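Local coordinates for KauB (Pseudomonas aeruginosa PAO1, PDB 6B4R), which probably oxidises a broad range of aldehydes, aminoaldehydes among them, to the corresponding acids with NAD(P)+ as coenzyme, at residues A122-S127 and M173-L178; L240-S245 and K250-Y255. All coordinates share one frame; numbering follows the deposited sequence.

Interaction 1. Residues A122-S127 and M173-L178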
loop_
_atom_site.group_PDB
_atom_site.type_symbol
_atom_site.label_atom_id
_atom_site.label_comp_id
_atom_site.label_asym_id
_atom_site.label_seq_id
_atom_site.Cartn_x
_atom_site.Cartn_y
_atom_site.Cartn_z
ATOM N N ALA A 122 15.371 1.367 -26.450
ATOM C CA ALA A 122 15.848 0.911 -25.147
ATOM C C ALA A 122 14.835 1.197 -24.039
ATOM O O ALA A 122 14.582 0.344 -23.187
ATOM C CB ALA A 122 17.195 1.543 -24.820
ATOM N N SER A 123 14.248 2.391 -24.061
ATOM C CA SER A 123 13.249 2.770 -23.064
ATOM C C SER A 123 11.942 2.014 -23.265
ATOM O O SER A 123 11.288 1.630 -22.297
ATOM C CB SER A 123 12.977 4.276 -23.102
ATOM O OG SER A 123 14.157 5.017 -22.849
ATOM N N ALA A 124 11.563 1.813 -24.523
ATOM C CA ALA A 124 10.322 1.120 -24.847
ATOM C C ALA A 124 10.385 -0.337 -24.406
ATOM O O ALA A 124 9.421 -0.872 -23.858
ATOM C CB ALA A 124 10.028 1.218 -26.337
ATOM N N ALA A 125 11.527 -0.974 -24.643
ATOM C CA ALA A 125 11.742 -2.341 -24.191
ATOM C C ALA A 125 11.715 -2.421 -22.663
ATOM O O ALA A 125 11.105 -3.325 -22.088
ATOM C CB ALA A 125 13.057 -2.878 -24.732
ATOM N N ASN A 126 12.373 -1.469 -22.008
ATOM C CA ASN A 126 12.397 -1.434 -20.550
ATOM C C ASN A 126 11.019 -1.157 -19.952
ATOM O O ASN A 126 10.690 -1.655 -18.876
ATOM C CB ASN A 126 13.412 -0.405 -20.052
ATOM C CG ASN A 126 13.430 -0.291 -18.540
ATOM O OD1 ASN A 126 13.906 -1.188 -17.845
ATOM N ND2 ASN A 126 12.916 0.819 -18.023
ATOM N N SER A 127 10.215 -0.369 -20.657
ATOM C CA SER A 127 8.861 -0.056 -20.212
ATOM C C SER A 127 7.970 -1.294 -20.225
ATOM O O SER A 127 7.160 -1.495 -19.317
ATOM C CB SER A 127 8.248 1.036 -21.089
ATOM O OG SER A 127 6.917 1.308 -20.690
ATOM N N MET A 173 5.694 5.656 -26.692
ATOM C CA MET A 173 4.335 5.936 -26.232
ATOM C C MET A 173 3.457 4.701 -26.376
ATOM O O MET A 173 2.570 4.461 -25.558
ATOM C CB MET A 173 3.716 7.103 -27.009
ATOM C CG MET A 173 4.368 8.458 -26.767
ATOM S SD MET A 173 4.363 8.969 -25.037
ATOM C CE MET A 173 6.069 8.650 -24.585
ATOM N N SER A 174 3.708 3.921 -27.422
ATOM C CA SER A 174 2.967 2.688 -27.639
ATOM C C SER A 174 3.183 1.726 -26.478
ATOM O O SER A 174 2.236 1.121 -25.978
ATOM C CB SER A 174 3.391 2.030 -28.952
ATOM O OG SER A 174 3.119 2.875 -30.056
ATOM N N CYS A 175 4.432 1.602 -26.040
ATOM C CA CYS A 175 4.774 0.669 -24.973
ATOM C C CYS A 175 4.375 1.176 -23.585
ATOM O O CYS A 175 4.157 0.378 -22.673
ATOM C CB CYS A 175 6.263 0.315 -25.021
ATOM S SG CYS A 175 6.744 -0.638 -26.493
ATOM N N TRP A 176 4.283 2.495 -23.424
ATOM C CA TRP A 176 3.758 3.070 -22.187
ATOM C C TRP A 176 2.311 2.640 -21.986
ATOM O O TRP A 176 1.848 2.496 -20.857
ATOM C CB TRP A 176 3.834 4.600 -22.202
ATOM C CG TRP A 176 5.177 5.162 -21.842
ATOM C CD1 TRP A 176 6.357 4.479 -21.755
ATOM C CD2 TRP A 176 5.478 6.525 -21.515
ATOM N NE1 TRP A 176 7.374 5.333 -21.397
ATOM C CE2 TRP A 176 6.861 6.595 -21.245
ATOM C CE3 TRP A 176 4.714 7.694 -21.425
ATOM C CZ2 TRP A 176 7.495 7.787 -20.892
ATOM C CZ3 TRP A 176 5.345 8.877 -21.073
ATOM C CH2 TRP A 176 6.722 8.913 -20.810
ATOM N N LYS A 177 1.599 2.446 -23.092
ATOM C CA LYS A 177 0.212 1.999 -23.043
ATOM C C LYS A 177 0.122 0.470 -23.038
ATOM O O LYS A 177 -0.533 -0.122 -22.176
ATOM C CB LYS A 177 -0.574 2.572 -24.226
ATOM C CG LYS A 177 -0.543 4.094 -24.338
ATOM C CD LYS A 177 -1.138 4.752 -23.104
ATOM C CE LYS A 177 -1.490 6.209 -23.360
ATOM N NZ LYS A 177 -0.313 7.028 -23.740
ATOM N N LEU A 178 0.794 -0.159 -24.001
ATOM C CA LEU A 178 0.765 -1.614 -24.164
ATOM C C LEU A 178 1.239 -2.371 -22.929
ATOM O O LEU A 178 0.712 -3.436 -22.610
ATOM C CB LEU A 178 1.608 -2.036 -25.368
ATOM C CG LEU A 178 0.992 -1.787 -26.741
ATOM C CD1 LEU A 178 1.996 -2.116 -27.832
ATOM C CD2 LEU A 178 -0.267 -2.621 -26.890
#
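Cys175 and Ser127 bury the most surface here, and each points its CB toward the other helix. Cys175 meets Ala124. Its SG lies 3.8 Å from Ala124 CB, an apolar contact between a sulfur and a methyl group. Cys175 CB sits 3.6 Å from Ala124 O, so the cysteine covers both the methyl and the carbonyl of the alanine. With SG anti to its own carbonyl carbon (chi1 -67°), Cys175 lays the sulfur against the Ala124 methyl.

The two helices run nearly parallel, with an angle of 3° between the axes of the segments and a closest approach of 8.5 Å. Ala124 CA and Cys175 CA come within 5.6 Å of each other. Small side chains allow this spacing.

Helix 170-183 joins the parallel strands 149-164 and 187-191, as in the Rossmann-type coenzyme domain of aldehyde dehydrogenases. Helix 113-133 packs beside it, and Leu94 of helix 80-96 also touches Cys175.

Ser127 takes up the next part of the interface. Its OG is anti to the backbone N (chi1 178°), which carries the hydroxyl across toward helix 170-183. There it lies 3.4 Å from Trp176 CD1, on an oblique approach to the indole. The same Ser127 OG is 3.5 Å from Cys175 O, a polar contact that does not count as a hydrogen bond. Ser127 CB adds a looser contact of 4.0 Å to Trp176 CD1.

The indole reaches back toward helix 113-133 through its pyrrole side. Met173 CE, from the indole's own helix 170-183, lies 3.5 Å above one face of the Trp176 ring, offset toward the rim. Phe467 makes an edge-to-face contact with the indole. Met173, Trp176 and Phe467 belong to the pocket that holds the bound polyether fragment, and both Met173 and Trp176 touch this ligand.

Interaction 2. Residues L240-S245 and K250-Y255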
loop_
_atom_site.group_PDB
_atom_site.type_symbol
_atom_site.label_atom_id
_atom_site.label_comp_id
_atom_site.label_asym_id
_atom_site.label_seq_id
_atom_site.Cartn_x
_atom_site.Cartn_y
_atom_site.Cartn_z
ATOM N N LEU A 240 -10.572 4.024 -23.667
ATOM C CA LEU A 240 -9.815 4.729 -24.690
ATOM C C LEU A 240 -8.690 5.519 -24.028
ATOM O O LEU A 240 -8.944 6.395 -23.200
ATOM C CB LEU A 240 -10.741 5.666 -25.475
ATOM C CG LEU A 240 -10.221 6.469 -26.675
ATOM C CD1 LEU A 240 -9.571 7.781 -26.254
ATOM C CD2 LEU A 240 -9.257 5.641 -27.505
ATOM N N VAL A 241 -7.449 5.205 -24.386
ATOM C CA VAL A 241 -6.311 5.981 -23.907
ATOM C C VAL A 241 -5.680 6.744 -25.065
ATOM O O VAL A 241 -5.674 6.271 -26.200
ATOM C CB VAL A 241 -5.264 5.101 -23.191
ATOM C CG1 VAL A 241 -5.890 4.417 -21.984
ATOM C CG2 VAL A 241 -4.675 4.076 -24.147
ATOM N N PHE A 242 -5.159 7.933 -24.781
ATOM C CA PHE A 242 -4.710 8.823 -25.843
ATOM C C PHE A 242 -3.609 9.782 -25.394
ATOM O O PHE A 242 -3.591 10.247 -24.254
ATOM C CB PHE A 242 -5.910 9.599 -26.400
ATOM C CG PHE A 242 -5.546 10.740 -27.311
ATOM C CD1 PHE A 242 -5.301 10.522 -28.657
ATOM C CD2 PHE A 242 -5.482 12.038 -26.826
ATOM C CE1 PHE A 242 -4.982 11.572 -29.499
ATOM C CE2 PHE A 242 -5.159 13.093 -27.663
ATOM C CZ PHE A 242 -4.911 12.859 -29.001
ATOM N N THR A 243 -2.685 10.055 -26.308
ATOM C CA THR A 243 -1.669 11.076 -26.106
ATOM C C THR A 243 -1.575 11.917 -27.373
ATOM O O THR A 243 -1.356 11.388 -28.462
ATOM C CB THR A 243 -0.293 10.465 -25.793
ATOM O OG1 THR A 243 -0.382 9.654 -24.615
ATOM C CG2 THR A 243 0.737 11.562 -25.576
ATOM N N GLY A 244 -1.756 13.224 -27.231
ATOM C CA GLY A 244 -1.719 14.118 -28.372
ATOM C C GLY A 244 -2.057 15.546 -28.001
ATOM O O GLY A 244 -1.614 16.054 -26.972
ATOM N N SER A 245 -2.849 16.195 -28.847
ATOM C CA SER A 245 -3.199 17.594 -28.643
ATOM C C SER A 245 -4.439 17.748 -27.771
ATOM O O SER A 245 -5.241 16.823 -27.641
ATOM C CB SER A 245 -3.421 18.291 -29.987
ATOM O OG SER A 245 -4.523 17.724 -30.674
ATOM N N LYS A 250 -10.110 16.632 -26.332
ATOM C CA LYS A 250 -11.450 17.101 -26.007
ATOM C C LYS A 250 -12.482 16.415 -26.894
ATOM O O LYS A 250 -13.542 16.004 -26.424
ATOM C CB LYS A 250 -11.543 18.617 -26.180
ATOM C CG LYS A 250 -10.887 19.429 -25.079
ATOM C CD LYS A 250 -11.019 20.919 -25.360
ATOM C CE LYS A 250 -10.355 21.755 -24.277
ATOM N NZ LYS A 250 -10.396 23.208 -24.604
ATOM N N GLN A 251 -12.159 16.291 -28.178
ATOM C CA GLN A 251 -13.061 15.685 -29.151
ATOM C C GLN A 251 -13.371 14.225 -28.814
ATOM O O GLN A 251 -14.526 13.801 -28.864
ATOM C CB GLN A 251 -12.474 15.793 -30.561
ATOM C CG GLN A 251 -13.385 15.259 -31.651
ATOM C CD GLN A 251 -14.729 15.966 -31.687
ATOM O OE1 GLN A 251 -15.739 15.431 -31.224
ATOM N NE2 GLN A 251 -14.747 17.175 -32.239
ATOM N N LEU A 252 -12.336 13.466 -28.465
ATOM C CA LEU A 252 -12.500 12.065 -28.093
ATOM C C LEU A 252 -13.415 11.918 -26.883
ATOM O O LEU A 252 -14.196 10.971 -26.795
ATOM C CB LEU A 252 -11.141 11.430 -27.795
ATOM C CG LEU A 252 -10.175 11.314 -28.973
ATOM C CD1 LEU A 252 -8.853 10.718 -28.524
ATOM C CD2 LEU A 252 -10.791 10.480 -30.081
ATOM N N MET A 253 -13.316 12.867 -25.958
ATOM C CA MET A 253 -14.127 12.859 -24.749
ATOM C C MET A 253 -15.597 13.086 -25.089
ATOM O O MET A 253 -16.490 12.573 -24.415
ATOM C CB MET A 253 -13.630 13.930 -23.780
ATOM C CG MET A 253 -14.129 13.769 -22.359
ATOM S SD MET A 253 -13.339 14.927 -21.225
ATOM C CE MET A 253 -14.121 14.456 -19.684
ATOM N N VAL A 254 -15.839 13.856 -26.145
ATOM C CA VAL A 254 -17.190 14.064 -26.649
ATOM C C VAL A 254 -17.748 12.770 -27.250
ATOM O O VAL A 254 -18.892 12.392 -26.983
ATOM C CB VAL A 254 -17.233 15.196 -27.699
ATOM C CG1 VAL A 254 -18.631 15.334 -28.282
ATOM C CG2 VAL A 254 -16.774 16.511 -27.081
ATOM N N TYR A 255 -16.930 12.093 -28.053
ATOM C CA TYR A 255 -17.318 10.821 -28.663
ATOM C C TYR A 255 -17.720 9.782 -27.620
ATOM O O TYR A 255 -18.648 9.001 -27.835
ATOM C CB TYR A 255 -16.183 10.269 -29.527
ATOM C CG TYR A 255 -15.897 11.081 -30.768
ATOM C CD1 TYR A 255 -16.911 11.760 -31.430
ATOM C CD2 TYR A 255 -14.609 11.168 -31.277
ATOM C CE1 TYR A 255 -16.650 12.503 -32.568
ATOM C CE2 TYR A 255 -14.336 11.908 -32.411
ATOM C CZ TYR A 255 -15.360 12.573 -33.054
ATOM O OH TYR A 255 -15.091 13.311 -34.185
#
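The CA atoms of Leu240 and Leu252 lie 8.5 Å apart, the nearest pair of CA atoms between the two segments, strand 240-243 with its following turn and helix 250-255. Leu252 spans the gap and has more surface buried than any other residue of the contact. Its CG is anti to the carbonyl carbon, and CD1 continues the extended chain (chi2 178°). That methyl makes the contacts to both strand residues.

Leu252 CD1 sits over one face of the Phe242 ring, offset toward the rim. It is 3.8 Å from the ring centroid and 25° off the ring normal, a CH-pi contact. The nearest ring atom is Phe242 CG, 3.5 Å from Leu252 CD1. Leu240 CD1 reaches the same Leu252 CD1 at 3.8 Å. Both strand side chains cross Leu252 at about a right angle. Ser245 O lies in plane at the edge of the Phe242 ring.

Ser245 is the N-cap of helix 246-258. This helix links strands 239-243 and 263-267 in a beta-alpha-beta unit. Strand 239-243 lies between strands 149-164 and 263-267, and Leu252 also packs on Ala232 of helix 224-233.

Overall arrangement
The two contacts have their centres 20 Å apart but meet through Lys177 of interaction 1. Its NZ lies 2.8 Å from Thr243 OG1 of interaction 2, a probable hydrogen bond, and also forms a salt bridge with Asp478. Lys177 CD packs 3.7 Å from Val241 CG2. Helix 170-183 is thus tied to strand 239-243 of the sheet. Both contacts approach Glu267, the predicted active-site residue: the Trp176 side chain is about 5 Å from that of Glu267, and the Phe242 side chain about 6 Å. Interaction 1 is nearer the ligand, with the Trp176 side chain about 4 Å from it, against about 11 Å for Phe242.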